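Local coordinates for protein Exo-beta-1,3-glucanase (Streptomyces sp. SirexAA-E, PDB 4PEY) that hydrolyses laminarin and laminarioligosaccharides as a secreted exo-beta-1,3-glucanase, working from their non-reducing ends and yielding glucose and laminaribiose, at residues 234-239 and 304-309; 298-303 and 330-335; 326-331 and 389-394; 350-355 and 366-371. The protein carries 1 engineered substitution. One frame throughout, in Å; residues are numbered along the deposited sequence.

Contact 1 (234-239 and 304-309); sequences VFVPAK and NTVALG
The backbone N of Val306 is hydrogen-bonded to ND1 of His284, and the side chain of the same residue points toward Val236. Here CG2 of Val306 lies 4.2 Å from CG2 of Val236, and the two valines slide past each other in opposite senses, so that they graze with one methyl each. The neighbouring pair is built differently. Leu308 and Val234 reach for one another tip to tip, and CD2 of Leu308 settles against both branches of the valine, 4.0 Å from Val234 CG1 and 4.1 Å from Val234 CG2. The leucine is extended, with CG trans to the backbone N (chi1 177°), and chi2 near 60° leaves CD2, rather than CD1, extended away from CA. Family 55 enzymes consist of two right-handed parallel beta-helices set side by side; strand 306-309 belongs to the second, whereas strand 231-243 pairs antiparallel with strands 210-220 and 255-259. The strands face each other as separate layers, buried and away from the sugar-binding sites, with the CA atoms of Val234 and Leu308 9.0 Å apart and those of Val236 and Val306 8.6 Å apart, their order reversed, though the strands are well inclined to each other. Leu258 touches both Val236 and Val306, and Phe263 touches both Val234 and Val306.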
loop_
_atom_site.group_PDB
_atom_site.type_symbol
_atom_site.label_atom_id
_atom_site.label_comp_id
_atom_site.label_asym_id
_atom_site.label_seq_id
_atom_site.Cartn_x
_atom_site.Cartn_y
_atom_site.Cartn_z
ATOM N N VAL A 234 2.179 1.093 21.791
ATOM C CA VAL A 234 1.717 0.719 20.468
ATOM C C VAL A 234 0.545 -0.239 20.621
ATOM O O VAL A 234 0.647 -1.257 21.318
ATOM C CB VAL A 234 2.836 0.083 19.627
ATOM C CG1 VAL A 234 2.262 -0.495 18.329
ATOM C CG2 VAL A 234 3.923 1.112 19.339
ATOM N N PHE A 235 -0.581 0.110 20.004
ATOM C CA PHE A 235 -1.751 -0.748 20.064
ATOM C C PHE A 235 -1.666 -1.773 18.956
ATOM O O PHE A 235 -1.361 -1.426 17.808
ATOM C CB PHE A 235 -3.055 0.044 19.954
ATOM C CG PHE A 235 -4.277 -0.792 20.212
ATOM C CD1 PHE A 235 -4.549 -1.268 21.487
ATOM C CD2 PHE A 235 -5.138 -1.124 19.181
ATOM C CE1 PHE A 235 -5.670 -2.050 21.729
ATOM C CE2 PHE A 235 -6.265 -1.900 19.420
ATOM C CZ PHE A 235 -6.523 -2.367 20.695
ATOM N N VAL A 236 -1.924 -3.033 19.312
ATOM C CA VAL A 236 -1.819 -4.153 18.383
ATOM C C VAL A 236 -3.183 -4.835 18.259
ATOM O O VAL A 236 -3.534 -5.698 19.065
ATOM C CB VAL A 236 -0.758 -5.178 18.840
ATOM C CG1 VAL A 236 -0.611 -6.287 17.810
ATOM C CG2 VAL A 236 0.583 -4.491 19.063
ATOM N N PRO A 237 -3.979 -4.419 17.268
ATOM C CA PRO A 237 -5.318 -5.001 17.084
ATOM C C PRO A 237 -5.293 -6.514 16.887
ATOM O O PRO A 237 -4.373 -7.046 16.258
ATOM C CB PRO A 237 -5.830 -4.299 15.821
ATOM C CG PRO A 237 -5.119 -2.979 15.836
ATOM C CD PRO A 237 -3.739 -3.286 16.355
ATOM N N ALA A 238 -6.301 -7.189 17.432
ATOM C CA ALA A 238 -6.495 -8.616 17.209
ATOM C C ALA A 238 -7.093 -8.847 15.820
ATOM O O ALA A 238 -7.742 -7.956 15.261
ATOM C CB ALA A 238 -7.401 -9.200 18.271
ATOM N N LYS A 239 -6.896 -10.038 15.267
ATOM C CA LYS A 239 -7.413 -10.302 13.927
ATOM C C LYS A 239 -8.920 -10.520 13.951
ATOM O O LYS A 239 -9.498 -10.930 14.964
ATOM C CB LYS A 239 -6.703 -11.500 13.282
ATOM C CG LYS A 239 -7.292 -12.865 13.537
ATOM C CD LYS A 239 -6.575 -13.914 12.665
ATOM C CE LYS A 239 -7.209 -15.294 12.803
ATOM N NZ LYS A 239 -7.107 -15.810 14.191
ATOM N N ASN A 304 5.668 -12.660 16.799
ATOM C CA ASN A 304 4.909 -11.508 17.286
ATOM C C ASN A 304 5.663 -10.182 17.293
ATOM O O ASN A 304 5.192 -9.199 17.872
ATOM C CB ASN A 304 4.358 -11.799 18.687
ATOM C CG ASN A 304 3.143 -12.683 18.636
ATOM O OD1 ASN A 304 2.246 -12.459 17.816
ATOM N ND2 ASN A 304 3.116 -13.718 19.473
ATOM N N THR A 305 6.809 -10.137 16.628
ATOM C CA THR A 305 7.571 -8.896 16.559
ATOM C C THR A 305 6.840 -7.862 15.716
ATOM O O THR A 305 6.450 -8.148 14.579
ATOM C CB THR A 305 8.976 -9.108 15.953
ATOM O OG1 THR A 305 9.693 -10.089 16.706
ATOM C CG2 THR A 305 9.768 -7.812 15.966
ATOM N N VAL A 306 6.661 -6.670 16.282
ATOM C CA VAL A 306 6.138 -5.524 15.551
ATOM C C VAL A 306 7.299 -4.704 14.993
ATOM O O VAL A 306 8.231 -4.368 15.724
ATOM C CB VAL A 306 5.260 -4.623 16.456
ATOM C CG1 VAL A 306 4.786 -3.378 15.703
ATOM C CG2 VAL A 306 4.065 -5.402 16.988
ATOM N N ALA A 307 7.244 -4.387 13.701
ATOM C CA ALA A 307 8.218 -3.502 13.089
ATOM C C ALA A 307 7.424 -2.381 12.443
ATOM O O ALA A 307 6.869 -2.546 11.353
ATOM C CB ALA A 307 9.075 -4.238 12.067
ATOM N N LEU A 308 7.355 -1.254 13.147
ATOM C CA LEU A 308 6.445 -0.164 12.810
ATOM C C LEU A 308 7.209 1.076 12.397
ATOM O O LEU A 308 8.056 1.553 13.152
ATOM C CB LEU A 308 5.547 0.156 14.014
ATOM C CG LEU A 308 4.559 1.326 13.905
ATOM C CD1 LEU A 308 3.559 1.109 12.765
ATOM C CD2 LEU A 308 3.841 1.547 15.247
ATOM N N GLY A 309 6.913 1.602 11.208
ATOM C CA GLY A 309 7.557 2.814 10.740
ATOM C C GLY A 309 6.684 4.050 10.892
ATOM O O GLY A 309 5.459 3.982 10.767
#

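Contact 2 (298-303 and 330-335); sequences IEIDRA and DGVKVA
This is a contact between successive coils of the second right-handed beta-helix, where Ile300 and Ala303, at and just past the end of strand 298-300, meet Val332 and Asp330, just ahead of strand 333-335. The two strands lie in different parallel sheets of the helix, and the contact fills the angle between those sheets. Its interior half is apolar. CG2 of Ile300 nestles against the fork of Val332, 3.8 Å from Val332 CG1 and equally far from Val332 CG2, the two side chains crossing at a slant. With chi1 of Ile300 at -58°, CG2 is the branch that stands trans to the backbone N, and this is the branch presented to the valine. Val332 CG2 also rests 3.6 Å from the carbonyl O of Arg302, an oxygen that accepts a hydrogen bond from Thr305 OG1.

Farther out, the chains themselves meet: Ala303 CA approaches Asp330 O at 3.2 Å in a CA-H...O contact, bent to 128° at the hydrogen. That carbonyl also pairs with the backbone of Asn304, so two consecutive residues converge on one oxygen. The Asp330 carboxylate turns away and bonds to His361, while Arg302 reaches through NH2 to the carbonyls of Leu283 and Val279. Gly331, in the left-handed helical region, makes the bend between Asp330 and Val332, and its carbonyl O receives Lys333 NZ at 2.8 Å, the nitrogen lying 16° from the carbonyl plane.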
loop_
_atom_site.group_PDB
_atom_site.type_symbol
_atom_site.label_atom_id
_atom_site.label_comp_id
_atom_site.label_asym_id
_atom_site.label_seq_id
_atom_site.Cartn_x
_atom_site.Cartn_y
_atom_site.Cartn_z
ATOM N N ILE A 298 17.977 -6.828 7.634
ATOM C CA ILE A 298 17.269 -6.796 8.900
ATOM C C ILE A 298 16.542 -8.125 9.033
ATOM O O ILE A 298 15.770 -8.509 8.149
ATOM C CB ILE A 298 16.278 -5.611 8.974
ATOM C CG1 ILE A 298 17.048 -4.289 8.991
ATOM C CG2 ILE A 298 15.354 -5.744 10.185
ATOM C CD1 ILE A 298 16.191 -3.085 8.628
ATOM N N GLU A 299 16.816 -8.838 10.121
ATOM C CA GLU A 299 16.254 -10.163 10.335
ATOM C C GLU A 299 15.275 -10.156 11.495
ATOM O O GLU A 299 15.633 -9.821 12.625
ATOM C CB GLU A 299 17.368 -11.187 10.587
ATOM C CG GLU A 299 18.357 -11.257 9.440
ATOM C CD GLU A 299 19.206 -12.500 9.462
ATOM O OE1 GLU A 299 19.111 -13.269 10.441
ATOM O OE2 GLU A 299 19.969 -12.704 8.493
ATOM N N ILE A 300 14.030 -10.515 11.204
ATOM C CA ILE A 300 13.005 -10.620 12.233
ATOM C C ILE A 300 12.611 -12.087 12.370
ATOM O O ILE A 300 11.820 -12.602 11.577
ATOM C CB ILE A 300 11.775 -9.755 11.893
ATOM C CG1 ILE A 300 12.190 -8.291 11.726
ATOM C CG2 ILE A 300 10.692 -9.890 12.969
ATOM C CD1 ILE A 300 11.062 -7.387 11.303
ATOM N N ASP A 301 13.198 -12.764 13.355
ATOM C CA ASP A 301 12.989 -14.202 13.535
ATOM C C ASP A 301 12.480 -14.514 14.940
ATOM O O ASP A 301 12.833 -15.534 15.547
ATOM C CB ASP A 301 14.279 -14.980 13.255
ATOM C CG ASP A 301 14.018 -16.448 12.978
ATOM O OD1 ASP A 301 12.881 -16.778 12.574
ATOM O OD2 ASP A 301 14.935 -17.273 13.174
ATOM N N ARG A 302 11.647 -13.616 15.450
ATOM C CA ARG A 302 10.996 -13.793 16.739
ATOM C C ARG A 302 9.499 -13.618 16.525
ATOM O O ARG A 302 9.072 -12.623 15.931
ATOM C CB ARG A 302 11.512 -12.786 17.758
ATOM C CG ARG A 302 11.051 -13.068 19.174
ATOM C CD ARG A 302 11.419 -11.933 20.125
ATOM N NE ARG A 302 10.400 -10.882 20.136
ATOM C CZ ARG A 302 10.598 -9.625 19.753
ATOM N NH1 ARG A 302 9.604 -8.752 19.814
ATOM N NH2 ARG A 302 11.790 -9.233 19.327
ATOM N N ALA A 303 8.709 -14.575 16.996
ATOM C CA ALA A 303 7.258 -14.494 16.856
ATOM C C ALA A 303 6.687 -13.207 17.462
ATOM O O ALA A 303 7.183 -12.713 18.476
ATOM C CB ALA A 303 6.603 -15.703 17.488
ATOM N N ASP A 330 5.216 -17.105 13.714
ATOM C CA ASP A 330 3.885 -16.504 13.813
ATOM C C ASP A 330 3.930 -14.999 14.068
ATOM O O ASP A 330 4.845 -14.500 14.722
ATOM C CB ASP A 330 3.081 -17.103 14.975
ATOM C CG ASP A 330 2.667 -18.554 14.776
ATOM O OD1 ASP A 330 2.869 -19.171 13.709
ATOM O OD2 ASP A 330 2.079 -19.073 15.739
ATOM N N GLY A 331 2.910 -14.295 13.589
ATOM C CA GLY A 331 2.516 -13.016 14.161
ATOM C C GLY A 331 3.401 -11.801 13.967
ATOM O O GLY A 331 3.239 -10.804 14.669
ATOM N N VAL A 332 4.331 -11.847 13.023
ATOM C CA VAL A 332 5.162 -10.670 12.790
ATOM C C VAL A 332 4.319 -9.631 12.053
ATOM O O VAL A 332 3.539 -9.974 11.169
ATOM C CB VAL A 332 6.443 -11.036 12.003
ATOM C CG1 VAL A 332 7.151 -9.797 11.466
ATOM C CG2 VAL A 332 7.373 -11.835 12.906
ATOM N N LYS A 333 4.443 -8.371 12.456
ATOM C CA LYS A 333 3.638 -7.296 11.894
ATOM C C LYS A 333 4.555 -6.194 11.396
ATOM O O LYS A 333 5.071 -5.390 12.183
ATOM C CB LYS A 333 2.647 -6.764 12.942
ATOM C CG LYS A 333 1.729 -7.868 13.486
ATOM C CD LYS A 333 0.984 -7.475 14.759
ATOM C CE LYS A 333 0.270 -8.680 15.382
ATOM N NZ LYS A 333 1.170 -9.592 16.170
ATOM N N VAL A 334 4.778 -6.181 10.085
ATOM C CA VAL A 334 5.602 -5.161 9.445
ATOM C C VAL A 334 4.664 -4.093 8.923
ATOM O O VAL A 334 3.692 -4.413 8.240
ATOM C CB VAL A 334 6.449 -5.735 8.295
ATOM C CG1 VAL A 334 7.370 -4.670 7.720
ATOM C CG2 VAL A 334 7.250 -6.937 8.776
ATOM N N ALA A 335 4.924 -2.831 9.260
ATOM C CA ALA A 335 3.960 -1.775 8.951
ATOM C C ALA A 335 4.607 -0.427 8.682
ATOM O O ALA A 335 5.426 0.036 9.477
ATOM C CB ALA A 335 2.957 -1.627 10.101
#

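Contact 3 (326-331 and 389-394); sequences VGDVDG and VNSNDT
The carboxylate of Asp328 turns its OD1 side to Ser391, and two single waters bridge the gap between the loops. Ser354 OG, hydrogen-bonded to OD2, lies near the carboxylate plane, whereas the water that donates to OD1 of Asp328, at 3.1 Å, sits well out of it, by about 40°. The same water lies 2.9 Å from Ser391 OG. A second water joins the peptide group after Gly327 to the same hydroxyl: it donates to Gly327 O at 2.7 Å and is hydrogen-bonded to Ser391 OG. Both bridges meet at the serine hydroxyl; directly, Ser391 OG is 4.0 Å from Asp328 OD1 and 4.2 Å from Gly327 O, too far to bond. With chi1 at -65°, OG stands opposite its own carbonyl carbon and points to the facing loop; it also makes a weak bond to Val352 O, at the end of strand 348-352. Asp328 is the centre of an inverse gamma turn closed by a weak bond from Val329 N to Gly327 O, and Ser391 begins a type II turn in which Thr394 OG1 donates to Ser391 O at 2.7 Å from well above the carbonyl plane. In the beta-helix, these loops lead from strand 324-326 to strand 333-335 and from strand 385-389 to strand 395-397, with the end of strand 348-352 between them, where Asn390 ND2 bonds to Gly353 O.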
loop_
_atom_site.group_PDB
_atom_site.type_symbol
_atom_site.label_atom_id
_atom_site.label_comp_id
_atom_site.label_asym_id
_atom_site.label_seq_id
_atom_site.Cartn_x
_atom_site.Cartn_y
_atom_site.Cartn_z
ATOM N N VAL A 326 11.896 -11.914 7.144
ATOM C CA VAL A 326 11.130 -12.434 8.269
ATOM C C VAL A 326 11.290 -13.950 8.320
ATOM O O VAL A 326 11.205 -14.628 7.289
ATOM C CB VAL A 326 9.636 -12.066 8.165
ATOM C CG1 VAL A 326 8.887 -12.534 9.391
ATOM C CG2 VAL A 326 9.468 -10.561 7.982
ATOM N N GLY A 327 11.543 -14.482 9.513
ATOM C CA GLY A 327 11.686 -15.918 9.679
ATOM C C GLY A 327 10.370 -16.673 9.636
ATOM O O GLY A 327 9.299 -16.085 9.424
ATOM N N ASP A 328 10.450 -17.983 9.856
ATOM C CA ASP A 328 9.280 -18.857 9.800
ATOM C C ASP A 328 8.536 -18.873 11.133
ATOM O O ASP A 328 8.401 -19.916 11.783
ATOM C CB ASP A 328 9.710 -20.266 9.397
ATOM C CG ASP A 328 10.351 -20.294 8.035
ATOM O OD1 ASP A 328 9.864 -19.572 7.149
ATOM O OD2 ASP A 328 11.347 -21.020 7.851
ATOM N N VAL A 329 8.063 -17.698 11.525
ATOM C CA VAL A 329 7.431 -17.500 12.821
ATOM C C VAL A 329 6.042 -16.872 12.698
ATOM O O VAL A 329 5.726 -16.201 11.700
ATOM C CB VAL A 329 8.319 -16.615 13.737
ATOM C CG1 VAL A 329 9.614 -17.338 14.083
ATOM C CG2 VAL A 329 8.624 -15.276 13.082
ATOM N N ASP A 330 5.216 -17.105 13.714
ATOM C CA ASP A 330 3.885 -16.504 13.813
ATOM C C ASP A 330 3.930 -14.999 14.068
ATOM O O ASP A 330 4.845 -14.500 14.722
ATOM C CB ASP A 330 3.081 -17.103 14.975
ATOM C CG ASP A 330 2.667 -18.554 14.776
ATOM O OD1 ASP A 330 2.869 -19.171 13.709
ATOM O OD2 ASP A 330 2.079 -19.073 15.739
ATOM N N GLY A 331 2.910 -14.295 13.589
ATOM C CA GLY A 331 2.516 -13.016 14.161
ATOM C C GLY A 331 3.401 -11.801 13.967
ATOM O O GLY A 331 3.239 -10.804 14.669
ATOM N N VAL A 389 6.936 -13.984 -0.887
ATOM C CA VAL A 389 6.155 -14.420 0.272
ATOM C C VAL A 389 6.150 -15.942 0.336
ATOM O O VAL A 389 5.428 -16.607 -0.412
ATOM C CB VAL A 389 4.705 -13.896 0.230
ATOM C CG1 VAL A 389 3.937 -14.368 1.455
ATOM C CG2 VAL A 389 4.694 -12.374 0.145
ATOM N N ASN A 390 6.971 -16.483 1.232
ATOM C CA ASN A 390 7.079 -17.923 1.428
ATOM C C ASN A 390 6.112 -18.455 2.490
ATOM O O ASN A 390 5.556 -19.548 2.346
ATOM C CB ASN A 390 8.515 -18.289 1.824
ATOM C CG ASN A 390 9.494 -18.109 0.682
ATOM O OD1 ASN A 390 9.305 -18.671 -0.398
ATOM N ND2 ASN A 390 10.544 -17.325 0.910
ATOM N N SER A 391 5.916 -17.687 3.560
ATOM C CA SER A 391 5.148 -18.176 4.711
ATOM C C SER A 391 3.659 -18.345 4.437
ATOM O O SER A 391 2.997 -17.432 3.926
ATOM C CB SER A 391 5.324 -17.243 5.909
ATOM O OG SER A 391 6.668 -17.239 6.360
ATOM N N ASN A 392 3.143 -19.519 4.792
ATOM C CA ASN A 392 1.713 -19.792 4.704
ATOM C C ASN A 392 0.915 -18.813 5.559
ATOM O O ASN A 392 1.390 -18.380 6.615
ATOM C CB ASN A 392 1.401 -21.228 5.150
ATOM C CG ASN A 392 1.948 -22.277 4.199
ATOM O OD1 ASN A 392 2.389 -21.973 3.096
ATOM N ND2 ASN A 392 1.917 -23.529 4.630
ATOM N N ASP A 393 -0.286 -18.484 5.080
ATOM C CA ASP A 393 -1.298 -17.688 5.785
ATOM C C ASP A 393 -0.952 -16.207 5.907
ATOM O O ASP A 393 -1.652 -15.462 6.584
ATOM C CB ASP A 393 -1.577 -18.276 7.184
ATOM C CG ASP A 393 -2.001 -19.732 7.118
ATOM O OD1 ASP A 393 -3.144 -20.003 6.669
ATOM O OD2 ASP A 393 -1.184 -20.609 7.484
ATOM N N THR A 394 0.114 -15.776 5.243
ATOM C CA THR A 394 0.542 -14.380 5.310
ATOM C C THR A 394 -0.542 -13.452 4.761
ATOM O O THR A 394 -1.210 -13.778 3.766
ATOM C CB THR A 394 1.865 -14.172 4.528
ATOM O OG1 THR A 394 2.893 -14.968 5.129
ATOM C CG2 THR A 394 2.309 -12.702 4.519
HETATM O O HOH W 1 7.050 -15.374 8.020
HETATM O O HOH W 2 6.768 -19.897 7.505
#

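Contact 4 (350-355 and 366-371); sequences VEVGSD and TSLQDV
Val352 and Thr366 mark the nearest approach of the two backbones, their CA atoms 8.2 Å apart, a spacing of opposing walls rather than of neighbouring strands. The gap is filled chiefly by Val352, whose two methyls serve different partners. CG1, placed trans to the backbone N by a chi1 of -175°, meets Thr366 CG2 tip to tip at 3.8 Å. CG2 lies against the end of Leu368, 4.0 Å from CD1 and 4.1 Å from CD2 of that leucine, and these two side chains pass each other in opposite directions. The two branches of Thr366 part company: CG2 faces the apolar interior, while OG1 takes part in a hydrogen bond with Val332 N of the preceding coil and a weak one with Val329 O. Beyond Leu368 the chain turns a corner at Asp370, which adopts left-handed backbone angles; its carboxylate forms a salt bridge with Arg135 through OD2 and bonds to His398 through OD1. The two strands are successive in the chain and belong to one coil of the right-handed beta-helix, and the contact crosses the packed interior between two of its walls. Strand 348-352 is flanked in its parallel sheet by strands 324-326 and 385-389. On the facing wall, residues 367-369 run between strands 333-335 and 395-397, with Leu368 touching Val334 on one and Ile396 on the other.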
loop_
_atom_site.group_PDB
_atom_site.type_symbol
_atom_site.label_atom_id
_atom_site.label_comp_id
_atom_site.label_asym_id
_atom_site.label_seq_id
_atom_site.Cartn_x
_atom_site.Cartn_y
_atom_site.Cartn_z
ATOM N N VAL A 350 12.561 -7.999 -0.041
ATOM C CA VAL A 350 11.837 -8.443 1.151
ATOM C C VAL A 350 11.505 -9.926 1.019
ATOM O O VAL A 350 10.955 -10.344 -0.006
ATOM C CB VAL A 350 10.525 -7.643 1.355
ATOM C CG1 VAL A 350 9.760 -8.146 2.583
ATOM C CG2 VAL A 350 10.811 -6.138 1.455
ATOM N N GLU A 351 11.853 -10.713 2.040
ATOM C CA GLU A 351 11.487 -12.127 2.093
ATOM C C GLU A 351 10.665 -12.408 3.336
ATOM O O GLU A 351 11.093 -12.094 4.446
ATOM C CB GLU A 351 12.726 -13.030 2.085
ATOM C CG GLU A 351 13.511 -12.976 0.796
ATOM C CD GLU A 351 14.759 -13.850 0.817
ATOM O OE1 GLU A 351 14.879 -14.730 1.700
ATOM O OE2 GLU A 351 15.624 -13.651 -0.064
ATOM N N VAL A 352 9.482 -12.984 3.149
ATOM C CA VAL A 352 8.641 -13.369 4.278
ATOM C C VAL A 352 8.655 -14.887 4.377
ATOM O O VAL A 352 7.997 -15.579 3.591
ATOM C CB VAL A 352 7.190 -12.853 4.128
ATOM C CG1 VAL A 352 6.385 -13.173 5.387
ATOM C CG2 VAL A 352 7.183 -11.354 3.864
ATOM N N GLY A 353 9.424 -15.406 5.329
ATOM C CA GLY A 353 9.621 -16.840 5.438
ATOM C C GLY A 353 10.784 -17.345 4.601
ATOM O O GLY A 353 11.242 -16.655 3.688
ATOM N N SER A 354 11.261 -18.548 4.910
ATOM C CA SER A 354 12.360 -19.162 4.165
ATOM C C SER A 354 11.870 -19.890 2.914
ATOM O O SER A 354 10.702 -20.256 2.820
ATOM C CB SER A 354 13.134 -20.140 5.056
ATOM O OG SER A 354 12.334 -21.263 5.389
ATOM N N ASP A 355 12.770 -20.109 1.960
ATOM C CA ASP A 355 12.439 -20.886 0.770
ATOM C C ASP A 355 11.995 -22.304 1.154
ATOM O O ASP A 355 12.712 -23.018 1.849
ATOM C CB ASP A 355 13.639 -20.940 -0.175
ATOM C CG ASP A 355 13.310 -21.589 -1.504
ATOM O OD1 ASP A 355 12.200 -21.358 -2.033
ATOM O OD2 ASP A 355 14.168 -22.337 -2.019
ATOM N N THR A 366 1.644 -13.766 9.894
ATOM C CA THR A 366 2.493 -12.605 9.676
ATOM C C THR A 366 1.824 -11.708 8.642
ATOM O O THR A 366 1.157 -12.202 7.721
ATOM C CB THR A 366 3.907 -13.047 9.240
ATOM O OG1 THR A 366 4.606 -13.518 10.398
ATOM C CG2 THR A 366 4.708 -11.899 8.604
ATOM N N SER A 367 1.967 -10.392 8.814
ATOM C CA SER A 367 1.394 -9.443 7.868
ATOM C C SER A 367 2.385 -8.378 7.421
ATOM O O SER A 367 3.298 -8.006 8.169
ATOM C CB SER A 367 0.159 -8.759 8.471
ATOM O OG SER A 367 0.457 -8.133 9.717
ATOM N N LEU A 368 2.194 -7.921 6.181
ATOM C CA LEU A 368 2.811 -6.711 5.649
ATOM C C LEU A 368 1.703 -5.695 5.429
ATOM O O LEU A 368 0.734 -5.992 4.731
ATOM C CB LEU A 368 3.531 -6.969 4.321
ATOM C CG LEU A 368 4.598 -8.055 4.227
ATOM C CD1 LEU A 368 5.183 -8.059 2.817
ATOM C CD2 LEU A 368 5.685 -7.841 5.258
ATOM N N GLN A 369 1.834 -4.511 6.021
ATOM C CA GLN A 369 0.823 -3.460 5.887
ATOM C C GLN A 369 1.470 -2.115 5.596
ATOM O O GLN A 369 2.385 -1.717 6.312
ATOM C CB GLN A 369 -0.018 -3.363 7.157
ATOM C CG GLN A 369 -0.927 -4.548 7.348
ATOM C CD GLN A 369 -1.652 -4.507 8.669
ATOM O OE1 GLN A 369 -1.035 -4.624 9.734
ATOM N NE2 GLN A 369 -2.973 -4.340 8.615
ATOM N N ASP A 370 1.008 -1.420 4.556
ATOM C CA ASP A 370 1.638 -0.162 4.155
ATOM C C ASP A 370 3.134 -0.385 4.029
ATOM O O ASP A 370 3.941 0.382 4.559
ATOM C CB ASP A 370 1.356 0.977 5.148
ATOM C CG ASP A 370 -0.125 1.300 5.272
ATOM O OD1 ASP A 370 -0.908 0.937 4.369
ATOM O OD2 ASP A 370 -0.506 1.936 6.281
ATOM N N VAL A 371 3.490 -1.469 3.353
ATOM C CA VAL A 371 4.864 -1.721 2.973
ATOM C C VAL A 371 4.968 -1.371 1.497
ATOM O O VAL A 371 4.231 -1.896 0.649
ATOM C CB VAL A 371 5.277 -3.177 3.245
ATOM C CG1 VAL A 371 6.636 -3.484 2.619
ATOM C CG2 VAL A 371 5.291 -3.432 4.754
#

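The four contacts illustrate how burial goes with chemistry in a beta-helix. Contacts 1 and 4 are buried and rest on methyl packing, but contact 4 spans the inside of one coil, whereas contact 1 packs strand 231-243 onto the outside of the helix. Contacts 2 and 3 are only partly buried: contact 2 mixes one methyl contact between an isoleucine and a valine with a carbonyl approach, and contact 3 is bridged by water. Strands 306-309, 333-335 and 367-375 are successive neighbours, so contacts 1, 2 and 4 are joined through backbone pairing, as between Val332 O and Ser367 N. Contacts 2 and 3 share Asp330 and Gly331.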